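Mandalate racemase/muconate lactonizing enzyme (Unidentified, PDB 4E4U) is a putative member of the mandelate racemase/muconate lactonizing branch of the enolase superfamily, probably an isomerase or lyase acting on carboxylate substrates, with its substrate not established. Local coordinates at residues 48-53 with 91-96; 160-165 with 330-335. All coordinates share one frame; numbering follows the deposited sequence. Where two conformers were deposited one is given.

The two contacts belong to the two domains of an enolase-superfamily subunit. Interaction 1 (48-53 with 91-96) packs two helices of the N-terminal capping domain, near a neighbouring subunit; interaction 2 (160-165 with 330-335) spans the interior of the barrel domain. Their centres lie 28 Å apart, on opposite sides of the centre of the chain, and their nearest atoms are about 14 Å apart, so neither touches the other. In interaction 2, K164 bridges E334 and E233 inside the barrel, where this family usually keeps its active site. The bound (2r,3s)-1,4-dimercaptobutane-2,3-diol sits in a pocket formed by Y132, C151, E154, N155 and L158, none of them in either contact.

Interaction 1 (48-53 with 91-96); sequences KAMAPI and MGVVSG
V93 meets M50 and I53 through a single methyl, CG2, which makes the close part of this helix-helix contact. CG2 of V93 lies 3.9 Å from CG2 of I53 and 4.0 Å from the terminal methyl CE of M50, both ordinary van der Waals distances. I53 is aimed at the opposing helix from its backbone, and CG2, anti to the backbone N, is the branch that touches V93; M50 reaches V93 by a different route. Its side chain folds at chi2 (-60°) and again at chi3 (-70°), bringing CE in alongside the valine, past which it runs in the opposite sense. All three side chains are buried and wholly apolar at their meeting point.

At this cluster the CA atoms of I53 and V93 are 8.2 Å apart. The contact is otherwise slight: the segments bury just 102 Å² between them, with one methyl of V93 doing the touching. Elsewhere on the first helix K48 is exposed to solvent and A51 partly so, whereas P52 is met by P52 of a second subunit, whose F45 also packs on I53. S95 takes no part in the contact; its OG bonds M91 O of its own helix at 2.6 Å, and is also hydrogen-bonded to the backbone N of G287.

Helix 47-61 thus leans on helix 88-109, where T89 also touches M50 and I53, while M91 and V94 pack against helix 70-79.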
loop_
_atom_site.group_PDB
_atom_site.type_symbol
_atom_site.label_atom_id
_atom_site.label_comp_id
_atom_site.label_asym_id
_atom_site.label_seq_id
_atom_site.Cartn_x
_atom_site.Cartn_y
_atom_site.Cartn_z
ATOM N N LYS A 48 -2.212 47.525 -3.557
ATOM C CA LYS A 48 -1.058 48.426 -3.475
ATOM C C LYS A 48 0.262 47.667 -3.617
ATOM O O LYS A 48 1.250 48.191 -4.133
ATOM C CB LYS A 48 -1.080 49.195 -2.158
ATOM C CG LYS A 48 -0.204 50.429 -2.123
ATOM C CD LYS A 48 -0.762 51.444 -1.133
ATOM C CE LYS A 48 -2.283 51.317 -1.029
ATOM N NZ LYS A 48 -2.977 52.616 -0.804
ATOM N N ALA A 49 0.279 46.428 -3.156
ATOM C CA ALA A 49 1.443 45.577 -3.336
ATOM C C ALA A 49 1.415 44.897 -4.703
ATOM O O ALA A 49 2.464 44.673 -5.308
ATOM C CB ALA A 49 1.516 44.541 -2.229
ATOM N N MET A 50 0.222 44.566 -5.194
ATOM C CA MET A 50 0.115 43.835 -6.455
ATOM C C MET A 50 0.659 44.622 -7.646
ATOM O O MET A 50 1.259 44.042 -8.541
ATOM C CB MET A 50 -1.325 43.386 -6.716
ATOM C CG MET A 50 -1.782 42.261 -5.790
ATOM S SD MET A 50 -0.781 40.771 -5.917
ATOM C CE MET A 50 -1.244 40.190 -7.544
ATOM N N ALA A 51 0.463 45.935 -7.660
ATOM C CA ALA A 51 0.949 46.734 -8.784
ATOM C C ALA A 51 2.480 46.628 -8.991
ATOM O O ALA A 51 2.923 46.287 -10.091
ATOM C CB ALA A 51 0.465 48.189 -8.684
ATOM N N PRO A 52 3.295 46.867 -7.939
ATOM C CA PRO A 52 4.734 46.679 -8.168
ATOM C C PRO A 52 5.147 45.214 -8.352
ATOM O O PRO A 52 6.140 44.957 -9.031
ATOM C CB PRO A 52 5.381 47.275 -6.908
ATOM C CG PRO A 52 4.299 47.304 -5.892
ATOM C CD PRO A 52 3.032 47.527 -6.647
ATOM N N ILE A 53 4.405 44.268 -7.784
ATOM C CA ILE A 53 4.692 42.860 -8.047
ATOM C C ILE A 53 4.564 42.567 -9.544
ATOM O O ILE A 53 5.442 41.939 -10.156
ATOM C CB ILE A 53 3.728 41.942 -7.277
ATOM C CG1 ILE A 53 4.067 41.940 -5.784
ATOM C CG2 ILE A 53 3.791 40.520 -7.816
ATOM C CD1 ILE A 53 3.043 41.218 -4.945
ATOM N N MET A 91 2.052 32.714 -9.355
ATOM C CA MET A 91 1.245 31.953 -10.290
ATOM C C MET A 91 0.019 32.736 -10.752
ATOM O O MET A 91 -0.349 32.674 -11.926
ATOM C CB MET A 91 0.877 30.600 -9.708
ATOM C CG MET A 91 2.065 29.645 -9.587
ATOM S SD MET A 91 2.824 29.191 -11.163
ATOM C CE MET A 91 4.172 30.362 -11.311
ATOM N N GLY A 92 -0.614 33.485 -9.850
ATOM C CA GLY A 92 -1.694 34.372 -10.259
ATOM C C GLY A 92 -1.224 35.404 -11.271
ATOM O O GLY A 92 -1.865 35.628 -12.300
ATOM N N VAL A 93 -0.087 36.032 -10.994
ATOM C CA VAL A 93 0.445 37.045 -11.898
ATOM C C VAL A 93 0.767 36.468 -13.270
ATOM O O VAL A 93 0.363 37.023 -14.300
ATOM C CB VAL A 93 1.690 37.734 -11.313
ATOM C CG1 VAL A 93 2.300 38.700 -12.326
ATOM C CG2 VAL A 93 1.328 38.463 -10.031
ATOM N N VAL A 94 1.483 35.350 -13.302
ATOM C CA VAL A 94 1.825 34.776 -14.597
ATOM C C VAL A 94 0.586 34.288 -15.346
ATOM O O VAL A 94 0.571 34.302 -16.573
ATOM C CB VAL A 94 2.923 33.687 -14.517
ATOM C CG1 VAL A 94 2.345 32.343 -14.096
ATOM C CG2 VAL A 94 3.637 33.579 -15.860
ATOM N N SER A 95 -0.460 33.885 -14.625
ATOM C CA SER A 95 -1.700 33.469 -15.283
ATOM C C SER A 95 -2.259 34.612 -16.126
ATOM O O SER A 95 -2.688 34.411 -17.264
ATOM C CB SER A 95 -2.756 33.066 -14.260
ATOM O OG SER A 95 -2.352 31.957 -13.491
ATOM N N GLY A 96 -2.263 35.815 -15.558
ATOM C CA GLY A 96 -2.782 36.977 -16.257
ATOM C C GLY A 96 -1.922 37.328 -17.451
ATOM O O GLY A 96 -2.431 37.612 -18.534
#

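Interaction 2 (160-165 with 330-335); sequences FTAVKF and FLIQES
K164 and E334 face each other across the interior of the beta/alpha barrel of the enolase superfamily, on strands 162-165 and 333-335, which both flank strand 125-130 without pairing with each other. NZ of K164 forms a salt bridge with OE2 of E334 at 3.3 Å, weak as a hydrogen bond. One water reinforces it, accepting from NZ of K164 at 3.2 Å and donating to OE2 of E334 at 2.8 Å. The two side chains cross at about a right angle, the lysine turning at chi3 (89°) while the glutamate stays extended beyond CG. The strongest polar partner of each lies outside the pair: K164 NZ is hydrogen-bonded to Y128 OH, and E334 OE1 accepts from the backbone N of L310. A further salt bridge joins K164 to E233, so that E334, E233, Y128 and the water surround NZ.

Beside E334 on its strand, Q333 bonds S320 OG through OE1, and its NE2 donates to E334 O at 3.0 Å, nearly straight (169°) and in the carbonyl plane. Two residues earlier on each segment the contact turns apolar, with I332, extended toward strand 162-165, bringing its CD1 to 3.7 Å from CB of A162.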
loop_
_atom_site.group_PDB
_atom_site.type_symbol
_atom_site.label_atom_id
_atom_site.label_comp_id
_atom_site.label_asym_id
_atom_site.label_seq_id
_atom_site.Cartn_x
_atom_site.Cartn_y
_atom_site.Cartn_z
ATOM N N PHE A 160 -31.154 27.951 -15.635
ATOM C CA PHE A 160 -30.051 27.308 -14.919
ATOM C C PHE A 160 -30.382 25.868 -14.551
ATOM O O PHE A 160 -31.509 25.553 -14.143
ATOM C CB PHE A 160 -29.706 28.067 -13.636
ATOM C CG PHE A 160 -28.805 29.255 -13.842
ATOM C CD1 PHE A 160 -27.460 29.079 -14.147
ATOM C CD2 PHE A 160 -29.297 30.546 -13.709
ATOM C CE1 PHE A 160 -26.621 30.165 -14.316
ATOM C CE2 PHE A 160 -28.460 31.643 -13.880
ATOM C CZ PHE A 160 -27.124 31.450 -14.185
ATOM N N THR A 161 -29.381 25.004 -14.691
ATOM C CA THR A 161 -29.509 23.581 -14.377
ATOM C C THR A 161 -28.699 23.182 -13.141
ATOM O O THR A 161 -28.557 21.994 -12.848
ATOM C CB THR A 161 -29.062 22.702 -15.557
ATOM O OG1 THR A 161 -27.681 22.953 -15.840
ATOM C CG2 THR A 161 -29.891 23.010 -16.789
ATOM N N ALA A 162 -28.165 24.169 -12.426
ATOM C CA ALA A 162 -27.443 23.934 -11.177
ATOM C C ALA A 162 -27.361 25.247 -10.416
ATOM O O ALA A 162 -27.291 26.318 -11.027
ATOM C CB ALA A 162 -26.045 23.384 -11.446
ATOM N N VAL A 163 -27.390 25.168 -9.087
ATOM C CA VAL A 163 -27.284 26.359 -8.247
ATOM C C VAL A 163 -26.373 26.044 -7.068
ATOM O O VAL A 163 -26.321 24.896 -6.614
ATOM C CB VAL A 163 -28.666 26.850 -7.738
ATOM C CG1 VAL A 163 -29.530 27.331 -8.905
ATOM C CG2 VAL A 163 -29.379 25.753 -6.933
ATOM N N LYS A 164 -25.647 27.053 -6.583
ATOM C CA LYS A 164 -24.690 26.858 -5.494
ATOM C C LYS A 164 -25.016 27.749 -4.295
ATOM O O LYS A 164 -25.513 28.862 -4.449
ATOM C CB LYS A 164 -23.267 27.123 -5.985
ATOM C CG LYS A 164 -22.190 26.714 -4.989
ATOM C CD LYS A 164 -20.847 26.470 -5.676
ATOM C CE LYS A 164 -20.019 27.735 -5.767
ATOM N NZ LYS A 164 -18.658 27.497 -6.345
ATOM N N PHE A 165 -24.724 27.254 -3.096
ATOM C CA PHE A 165 -24.989 27.999 -1.858
ATOM C C PHE A 165 -24.084 27.445 -0.761
ATOM O O PHE A 165 -23.678 26.282 -0.822
ATOM C CB PHE A 165 -26.477 27.915 -1.451
ATOM C CG PHE A 165 -27.028 26.521 -1.485
ATOM C CD1 PHE A 165 -27.491 25.975 -2.673
ATOM C CD2 PHE A 165 -27.065 25.748 -0.331
ATOM C CE1 PHE A 165 -27.975 24.670 -2.710
ATOM C CE2 PHE A 165 -27.549 24.449 -0.361
ATOM C CZ PHE A 165 -28.007 23.911 -1.553
ATOM N N PHE A 330 -15.288 18.409 -19.583
ATOM C CA PHE A 330 -15.885 19.595 -18.985
ATOM C C PHE A 330 -17.228 19.256 -18.355
ATOM O O PHE A 330 -18.083 18.646 -18.997
ATOM C CB PHE A 330 -16.073 20.657 -20.068
ATOM C CG PHE A 330 -16.942 21.812 -19.650
ATOM C CD1 PHE A 330 -16.466 22.787 -18.779
ATOM C CD2 PHE A 330 -18.231 21.938 -20.144
ATOM C CE1 PHE A 330 -17.271 23.863 -18.403
ATOM C CE2 PHE A 330 -19.033 23.009 -19.776
ATOM C CZ PHE A 330 -18.554 23.966 -18.907
ATOM N N LEU A 331 -17.426 19.675 -17.107
ATOM C CA LEU A 331 -18.703 19.477 -16.409
ATOM C C LEU A 331 -19.606 20.703 -16.475
ATOM O O LEU A 331 -20.735 20.628 -16.958
ATOM C CB LEU A 331 -18.455 19.111 -14.942
ATOM C CG LEU A 331 -19.665 19.010 -14.005
ATOM C CD1 LEU A 331 -20.674 17.978 -14.509
ATOM C CD2 LEU A 331 -19.231 18.674 -12.582
ATOM N N ILE A 332 -19.113 21.837 -15.985
ATOM C CA ILE A 332 -19.947 23.028 -15.848
ATOM C C ILE A 332 -19.042 24.225 -15.573
ATOM O O ILE A 332 -17.939 24.063 -15.045
ATOM C CB ILE A 332 -20.971 22.826 -14.694
ATOM C CG1 ILE A 332 -22.149 23.800 -14.782
ATOM C CG2 ILE A 332 -20.276 22.850 -13.327
ATOM C CD1 ILE A 332 -23.292 23.391 -13.862
ATOM N N GLN A 333 -19.509 25.421 -15.924
ATOM C CA GLN A 333 -18.734 26.644 -15.738
ATOM C C GLN A 333 -19.432 27.568 -14.763
ATOM O O GLN A 333 -20.601 27.898 -14.939
ATOM C CB GLN A 333 -18.532 27.363 -17.076
ATOM C CG GLN A 333 -17.954 28.773 -16.956
ATOM C CD GLN A 333 -16.523 28.800 -16.451
ATOM O OE1 GLN A 333 -15.643 28.141 -17.007
ATOM N NE2 GLN A 333 -16.280 29.570 -15.395
ATOM N N GLU A 334 -18.710 27.991 -13.734
ATOM C CA GLU A 334 -19.263 28.937 -12.788
ATOM C C GLU A 334 -19.544 30.256 -13.481
ATOM O O GLU A 334 -18.687 30.803 -14.190
ATOM C CB GLU A 334 -18.311 29.169 -11.613
ATOM C CG GLU A 334 -18.914 30.064 -10.528
ATOM C CD GLU A 334 -18.216 29.931 -9.186
ATOM O OE1 GLU A 334 -17.046 29.494 -9.165
ATOM O OE2 GLU A 334 -18.847 30.252 -8.154
ATOM N N SER A 335 -20.754 30.761 -13.279
ATOM C CA SER A 335 -21.139 32.066 -13.785
ATOM C C SER A 335 -21.546 32.960 -12.639
ATOM O O SER A 335 -22.069 32.490 -11.630
ATOM C CB SER A 335 -22.282 31.930 -14.782
ATOM O OG SER A 335 -21.858 31.151 -15.875
HETATM O O HOH W 1 -17.037 30.266 -6.068
#